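Local atomic coordinates of putative Nudix hydrolase DR_0079 (Deinococcus radiodurans, PDB entry 2O5F), a protein that hydrolyses nucleoside di- and triphosphates to monophosphates in a magnesium-dependent manner, with a marked preference for CDP and CTP. Residues Gly75-Tyr78 with Glu79-Phe82. Residues are numbered along the deposited sequence; the frame is centred on the assembly and turned at random.
Sequences GETY and EEAF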
loop_
_atom_site.group_PDB
_atom_site.type_symbol
_atom_site.label_atom_id
_atom_site.label_comp_id
_atom_site.label_asym_id
_atom_site.label_seq_id
_atom_site.Cartn_x
_atom_site.Cartn_y
_atom_site.Cartn_z
ATOM N N GLY A 75 -9.504 11.431 -10.367
ATOM C CA GLY A 75 -8.896 11.788 -11.637
ATOM C C GLY A 75 -7.496 11.236 -11.817
ATOM O O GLY A 75 -6.901 11.341 -12.890
ATOM N N GLU A 76 -6.972 10.633 -10.760
ATOM C CA GLU A 76 -5.630 10.081 -10.779
ATOM C C GLU A 76 -5.634 8.602 -11.160
ATOM O O GLU A 76 -6.566 7.868 -10.839
ATOM C CB GLU A 76 -5.023 10.278 -9.394
ATOM C CG GLU A 76 -3.562 9.963 -9.241
ATOM C CD GLU A 76 -3.084 10.295 -7.835
ATOM O OE1 GLU A 76 -3.710 9.813 -6.864
ATOM O OE2 GLU A 76 -2.089 11.037 -7.699
ATOM N N THR A 77 -4.602 8.167 -11.869
ATOM C CA THR A 77 -4.519 6.762 -12.236
ATOM C C THR A 77 -3.751 6.054 -11.115
ATOM O O THR A 77 -3.151 6.710 -10.265
ATOM C CB THR A 77 -3.770 6.574 -13.553
ATOM O OG1 THR A 77 -3.913 5.219 -13.994
ATOM C CG2 THR A 77 -2.315 6.882 -13.364
ATOM N N TYR A 78 -3.771 4.725 -11.115
ATOM C CA TYR A 78 -3.071 3.953 -10.094
ATOM C C TYR A 78 -1.575 4.264 -10.068
ATOM O O TYR A 78 -1.001 4.481 -9.003
ATOM C CB TYR A 78 -3.280 2.451 -10.325
ATOM C CG TYR A 78 -4.647 1.927 -9.907
ATOM C CD1 TYR A 78 -4.942 1.687 -8.566
ATOM C CD2 TYR A 78 -5.634 1.655 -10.854
ATOM C CE1 TYR A 78 -6.182 1.179 -8.171
ATOM C CE2 TYR A 78 -6.883 1.151 -10.478
ATOM C CZ TYR A 78 -7.147 0.914 -9.140
ATOM O OH TYR A 78 -8.361 0.399 -8.769
ATOM N N GLU A 79 -0.947 4.291 -11.239
ATOM C CA GLU A 79 0.488 4.573 -11.321
ATOM C C GLU A 79 0.826 5.964 -10.775
ATOM O O GLU A 79 1.826 6.139 -10.074
ATOM C CB GLU A 79 0.971 4.465 -12.773
ATOM C CG GLU A 79 2.488 4.548 -12.921
ATOM C CD GLU A 79 2.940 4.567 -14.371
ATOM O OE1 GLU A 79 2.233 3.982 -15.222
ATOM O OE2 GLU A 79 4.008 5.154 -14.655
ATOM N N GLU A 80 -0.002 6.953 -11.096
ATOM C CA GLU A 80 0.241 8.306 -10.621
ATOM C C GLU A 80 0.143 8.385 -9.101
ATOM O O GLU A 80 0.926 9.086 -8.456
ATOM C CB GLU A 80 -0.745 9.281 -11.273
ATOM C CG GLU A 80 -0.517 9.449 -12.770
ATOM C CD GLU A 80 -1.638 10.200 -13.461
ATOM O OE1 GLU A 80 -2.700 10.395 -12.828
ATOM O OE2 GLU A 80 -1.456 10.585 -14.637
ATOM N N ALA A 81 -0.810 7.661 -8.522
ATOM C CA ALA A 81 -0.967 7.676 -7.073
ATOM C C ALA A 81 0.258 7.017 -6.441
ATOM O O ALA A 81 0.752 7.453 -5.399
ATOM C CB ALA A 81 -2.232 6.930 -6.673
ATOM N N PHE A 82 0.737 5.964 -7.090
ATOM C CA PHE A 82 1.902 5.226 -6.621
ATOM C C PHE A 82 3.109 6.154 -6.610
ATOM O O PHE A 82 3.792 6.281 -5.591
ATOM C CB PHE A 82 2.132 4.010 -7.534
ATOM C CG PHE A 82 3.382 3.223 -7.229
ATOM C CD1 PHE A 82 3.840 3.074 -5.926
ATOM C CD2 PHE A 82 4.087 2.607 -8.259
ATOM C CE1 PHE A 82 4.984 2.322 -5.654
ATOM C CE2 PHE A 82 5.228 1.856 -7.998
ATOM C CZ PHE A 82 5.678 1.713 -6.689
HETATM O O HOH W 1 -4.665 11.319 -14.447
HETATM O O HOH W 2 -2.105 2.962 -13.549
#
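Gly75 and Glu80 meet through a water at the start of the Nudix-box helix 78-90, in the loop-helix part of the Nudix fold's signature motif. Water 1 donates to Gly75 O and to Glu80 OE1, at 2.7 Å from each. Gly75 turns the chain at a positive phi of 86°, a conformation that suits glycine. Glu76 follows with its chain fully extended, CG anti to the backbone N (chi1 -171°), which lays it alongside the first turn, sliding past the Glu80 side chain in the opposite direction. Its CG packs on Glu80 CB at 3.5 Å, and its carboxylate lies against Ala81, where OE1 comes to 3.2 Å from CB. That carboxylate is held from outside the two segments, by Gln73 N at OE1 and by a salt bridge from OE2 to Arg84. Thr77 is the N-cap residue, and of the reciprocal pair of a capping box just one half forms: Thr77 N donates to Glu80 OE1 (3.1 Å, 168°), its N-H coming from above the Glu80 carboxylate plane, whereas the Thr77 side chain makes no capping bond. Thr77 CG2 sits across the Glu80 chain, 3.2 Å from CG, while OG1 turns to water 2, which accepts from Glu79 N and links the hydroxyl indirectly to the first turn. Thr77 O in turn receives Ala81 N. The Tyr78 ring packs against strands 35-42 and 115-122, and its OH is hydrogen-bonded to Asp16; the Phe82 ring stacks on Tyr119. Beyond Phe82 the helix continues to Glu85 and Glu89, the inferred magnesium ligands. The next helical bond runs from Phe82 N to Tyr78 O, 3.0 Å long.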